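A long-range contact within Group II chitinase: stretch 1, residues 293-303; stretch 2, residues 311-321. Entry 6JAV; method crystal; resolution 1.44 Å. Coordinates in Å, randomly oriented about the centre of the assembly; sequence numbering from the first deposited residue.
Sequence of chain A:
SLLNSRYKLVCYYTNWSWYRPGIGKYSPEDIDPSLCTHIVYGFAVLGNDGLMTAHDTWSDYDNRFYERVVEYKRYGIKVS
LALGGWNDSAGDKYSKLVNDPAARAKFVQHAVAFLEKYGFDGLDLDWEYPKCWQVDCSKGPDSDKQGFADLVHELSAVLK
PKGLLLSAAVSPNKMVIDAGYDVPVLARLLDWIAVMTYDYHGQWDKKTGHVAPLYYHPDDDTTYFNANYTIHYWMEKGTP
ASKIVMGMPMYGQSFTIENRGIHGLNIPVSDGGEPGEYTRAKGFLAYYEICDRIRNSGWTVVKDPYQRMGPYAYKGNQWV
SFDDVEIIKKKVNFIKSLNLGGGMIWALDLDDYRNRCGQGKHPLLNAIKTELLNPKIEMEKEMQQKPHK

Stretch 1 (293-303) RIRNSGWTVVK
Stretch 2 (311-321) PYAYKGNQWVS

Stretch 1 leaves a helix at Ser297 (phi/psi -119/10), turns through Gly298, whose positive phi (71/23) favours glycine, and runs out as the short strand 300-302. Stretch 2 is a hairpin: strand 312-315, a type II' turn from Lys315 to Gln318 with Gly316 at 61/-129, and strand 318-321. Strand 300-302 lies antiparallel to 312-315, their axes 4.7 Å apart at closest approach and 151° between directions.

Register follows from two hydrogen-bonded pairs flanking a non-bonded one. Thr300 N donates to Tyr314 O (2.9 Å) and Tyr314 N to Thr300 O (2.9 Å); Val302 N donates to Tyr312 O (2.8 Å) and Tyr312 N to Val302 O (3.1 Å). Between them, Val301 and Ala313 approach to 4.3 Å, CA to CA. The gaps are used too: Ala313 CA lies 3.0 Å from Thr300 O in a CA-H...O contact.

Thr300, Val302, Tyr312 and Tyr314 share one face of the sheet. Both tyrosines adopt chi1 p (62° and 63°) with chi2 near 90°, which brings their rings across to stretch 1, and beta-branched residues supply compact bumps beneath them. Val302 (chi1 t) sets CB 3.7 Å from the centroid of the Tyr312 ring, over its face, while its CG2 meets the edge of the neighbouring ring at Tyr314 CE1, 4.0 Å away. Thr300 (chi1 m) places CB 4.0 Å from the Tyr314 ring centroid, again over a face. A water joins Thr300 OG1 (2.6 Å from the water O) and donates to Tyr314 O (2.9 Å from the water O).

On the other face, the small Ala313 leaves a hollow into which larger groups reach: Ile294 CD1 (chi1 m, chi2 t) comes 4.0 Å from Ala313 CB, Val301 CG2 (chi1 t) 4.2 Å from the same CB, and Trp299 CE3 4.2 Å from it. Val301 CG1 also packs 3.9 Å from Pro311 CB.

Trp299 (chi1 -74°, chi2 41°) is the broadest bump, lying against the hairpin and covering both its strands. Its six-membered ring reaches the second strand, with CH2 3.5 Å from Gln318 CB and CZ3 3.8 Å from Val320 CG1. Lys315 CB sits over the five-membered ring, 3.5 Å from its centroid and 8° off the normal. From there the lysine extends all-trans, its aliphatic length carrying the charge to the end of the helix, where NZ donates to Ser297 O at 2.8 Å. Together the stretches bury 700 Å².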

# COMPACT_ATOMS: atom_id res chain seq x y z
N ARG A 293 -15.20 11.22 12.96
CA ARG A 293 -14.77 12.43 13.67
C ARG A 293 -15.34 13.68 13.00
O ARG A 293 -15.79 14.61 13.68
CB ARG A 293 -13.25 12.49 13.71
CG ARG A 293 -12.68 11.62 14.80
CD ARG A 293 -11.27 11.12 14.49
NE ARG A 293 -10.68 10.40 15.62
CZ ARG A 293 -11.03 9.17 16.01
NH1 ARG A 293 -11.96 8.46 15.37
NH2 ARG A 293 -10.41 8.62 17.06
N ILE A 294 -15.35 13.70 11.67
CA ILE A 294 -15.89 14.84 10.94
C ILE A 294 -17.41 14.90 11.07
O ILE A 294 -17.99 15.97 11.34
CB ILE A 294 -15.45 14.76 9.46
CG1 ILE A 294 -13.92 14.92 9.38
CG2 ILE A 294 -16.18 15.79 8.62
CD1 ILE A 294 -13.31 14.50 8.04
N ARG A 295 -18.09 13.77 10.88
CA ARG A 295 -19.55 13.77 10.87
C ARG A 295 -20.14 14.02 12.26
O ARG A 295 -21.13 14.76 12.40
CB ARG A 295 -20.06 12.45 10.28
CG ARG A 295 -21.57 12.27 10.31
CD ARG A 295 -22.01 10.91 9.70
NE ARG A 295 -23.43 10.66 9.96
CZ ARG A 295 -23.93 9.71 10.77
NH1 ARG A 295 -23.13 8.82 11.40
NH2 ARG A 295 -25.25 9.63 10.92
N ASN A 296 -19.55 13.43 13.30
CA ASN A 296 -20.20 13.36 14.61
C ASN A 296 -19.43 14.02 15.74
O ASN A 296 -19.99 14.18 16.83
CB ASN A 296 -20.50 11.90 14.98
CG ASN A 296 -21.46 11.25 14.01
OD1 ASN A 296 -21.21 10.17 13.47
ND2 ASN A 296 -22.57 11.93 13.77
N SER A 297 -18.17 14.40 15.54
CA SER A 297 -17.37 15.04 16.58
C SER A 297 -16.91 16.44 16.20
O SER A 297 -16.05 16.99 16.89
CB SER A 297 -16.19 14.16 16.99
OG SER A 297 -16.66 12.94 17.54
N GLY A 298 -17.43 17.01 15.12
CA GLY A 298 -17.17 18.41 14.83
C GLY A 298 -15.77 18.75 14.38
O GLY A 298 -15.35 19.91 14.53
N TRP A 299 -15.01 17.81 13.84
CA TRP A 299 -13.68 18.18 13.35
C TRP A 299 -13.84 19.08 12.14
O TRP A 299 -14.75 18.91 11.33
CB TRP A 299 -12.88 16.94 12.97
CG TRP A 299 -12.36 16.12 14.14
CD1 TRP A 299 -13.04 15.82 15.29
CD2 TRP A 299 -11.09 15.50 14.26
NE1 TRP A 299 -12.27 15.05 16.11
CE2 TRP A 299 -11.06 14.83 15.51
CE3 TRP A 299 -9.95 15.44 13.44
CZ2 TRP A 299 -9.95 14.12 15.96
CZ3 TRP A 299 -8.85 14.72 13.89
CH2 TRP A 299 -8.86 14.07 15.14
N THR A 300 -12.94 20.06 12.01
CA THR A 300 -13.00 21.03 10.93
C THR A 300 -12.17 20.51 9.76
O THR A 300 -11.04 20.07 9.96
CB THR A 300 -12.42 22.35 11.42
OG1 THR A 300 -13.15 22.79 12.58
CG2 THR A 300 -12.52 23.40 10.33
N VAL A 301 -12.73 20.59 8.55
CA VAL A 301 -12.09 20.06 7.34
C VAL A 301 -11.56 21.22 6.51
O VAL A 301 -12.28 22.20 6.29
CB VAL A 301 -13.09 19.23 6.53
CG1 VAL A 301 -12.44 18.74 5.25
CG2 VAL A 301 -13.61 18.07 7.38
N VAL A 302 -10.32 21.11 6.03
CA VAL A 302 -9.75 22.08 5.10
C VAL A 302 -9.43 21.34 3.80
O VAL A 302 -8.64 20.38 3.81
CB VAL A 302 -8.49 22.74 5.67
CG1 VAL A 302 -7.86 23.70 4.64
CG2 VAL A 302 -8.79 23.45 7.00
N LYS A 303 -10.01 21.79 2.69
CA LYS A 303 -9.75 21.22 1.37
C LYS A 303 -8.81 22.12 0.58
O LYS A 303 -8.68 23.32 0.87
CB LYS A 303 -11.05 21.00 0.60
CG LYS A 303 -11.99 20.04 1.34
CD LYS A 303 -13.17 19.64 0.48
CE LYS A 303 -12.79 18.51 -0.45
NZ LYS A 303 -13.95 17.65 -0.87
N PRO A 311 -7.93 16.42 1.71
CA PRO A 311 -8.20 17.27 2.88
C PRO A 311 -7.30 16.97 4.05
O PRO A 311 -6.62 15.94 4.15
CB PRO A 311 -9.65 16.93 3.24
CG PRO A 311 -9.87 15.58 2.62
CD PRO A 311 -9.01 15.47 1.42
N TYR A 312 -7.32 17.90 5.01
CA TYR A 312 -6.95 17.57 6.38
C TYR A 312 -8.08 18.01 7.30
O TYR A 312 -8.97 18.76 6.90
CB TYR A 312 -5.60 18.16 6.80
CG TYR A 312 -5.51 19.68 6.78
CD1 TYR A 312 -5.89 20.41 7.90
CD2 TYR A 312 -5.02 20.35 5.67
CE1 TYR A 312 -5.79 21.80 7.90
CE2 TYR A 312 -4.91 21.76 5.67
CZ TYR A 312 -5.30 22.45 6.78
OH TYR A 312 -5.22 23.84 6.81
N ALA A 313 -8.08 17.46 8.51
CA ALA A 313 -9.13 17.78 9.48
C ALA A 313 -8.52 17.90 10.87
O ALA A 313 -7.53 17.23 11.19
CB ALA A 313 -10.24 16.71 9.47
N TYR A 314 -9.13 18.74 11.72
CA TYR A 314 -8.51 18.96 13.03
C TYR A 314 -9.56 19.28 14.08
O TYR A 314 -10.67 19.73 13.78
CB TYR A 314 -7.44 20.07 12.99
CG TYR A 314 -8.01 21.42 12.62
CD1 TYR A 314 -8.15 21.81 11.29
CD2 TYR A 314 -8.44 22.30 13.61
CE1 TYR A 314 -8.69 23.04 10.95
CE2 TYR A 314 -8.97 23.53 13.28
CZ TYR A 314 -9.10 23.89 11.96
OH TYR A 314 -9.65 25.12 11.66
N LYS A 315 -9.18 19.01 15.33
CA LYS A 315 -9.98 19.42 16.48
C LYS A 315 -9.05 19.46 17.68
O LYS A 315 -8.33 18.50 17.95
CB LYS A 315 -11.15 18.47 16.74
CG LYS A 315 -12.03 18.96 17.89
CD LYS A 315 -13.25 18.12 18.07
CE LYS A 315 -14.15 18.72 19.14
NZ LYS A 315 -15.24 17.77 19.50
N GLY A 316 -9.05 20.59 18.39
CA GLY A 316 -8.14 20.71 19.51
C GLY A 316 -6.72 20.59 19.03
O GLY A 316 -6.32 21.23 18.05
N ASN A 317 -5.95 19.71 19.67
CA ASN A 317 -4.56 19.49 19.27
C ASN A 317 -4.39 18.25 18.38
O ASN A 317 -3.27 17.75 18.25
CB ASN A 317 -3.63 19.46 20.49
CG ASN A 317 -3.74 18.18 21.31
OD1 ASN A 317 -4.64 17.36 21.11
ND2 ASN A 317 -2.82 18.02 22.25
N GLN A 318 -5.46 17.74 17.79
CA GLN A 318 -5.39 16.59 16.90
C GLN A 318 -5.60 17.03 15.46
O GLN A 318 -6.46 17.88 15.17
CB GLN A 318 -6.47 15.58 17.27
CG GLN A 318 -6.26 15.01 18.67
CD GLN A 318 -4.94 14.28 18.78
OE1 GLN A 318 -4.72 13.26 18.12
NE2 GLN A 318 -4.04 14.81 19.59
N TRP A 319 -4.83 16.44 14.53
CA TRP A 319 -4.83 16.87 13.14
C TRP A 319 -4.57 15.63 12.27
O TRP A 319 -3.68 14.84 12.61
CB TRP A 319 -3.67 17.88 12.97
CG TRP A 319 -3.59 18.72 11.73
CD1 TRP A 319 -3.92 20.06 11.62
CD2 TRP A 319 -3.02 18.35 10.47
NE1 TRP A 319 -3.63 20.52 10.35
CE2 TRP A 319 -3.08 19.48 9.62
CE3 TRP A 319 -2.49 17.14 9.96
CZ2 TRP A 319 -2.62 19.46 8.31
CZ3 TRP A 319 -2.02 17.12 8.64
CH2 TRP A 319 -2.10 18.27 7.83
N VAL A 320 -5.33 15.46 11.19
CA VAL A 320 -5.16 14.26 10.35
C VAL A 320 -5.27 14.63 8.88
O VAL A 320 -6.13 15.43 8.50
CB VAL A 320 -6.19 13.17 10.75
CG1 VAL A 320 -7.61 13.62 10.50
CG2 VAL A 320 -5.89 11.83 10.01
N SER A 321 -4.40 14.06 8.04
CA SER A 321 -4.51 14.27 6.60
C SER A 321 -4.86 12.95 5.93
O SER A 321 -4.41 11.89 6.38
CB SER A 321 -3.20 14.83 6.02
OG SER A 321 -2.12 13.96 6.27
O HOH W 1 -12.43 21.80 14.87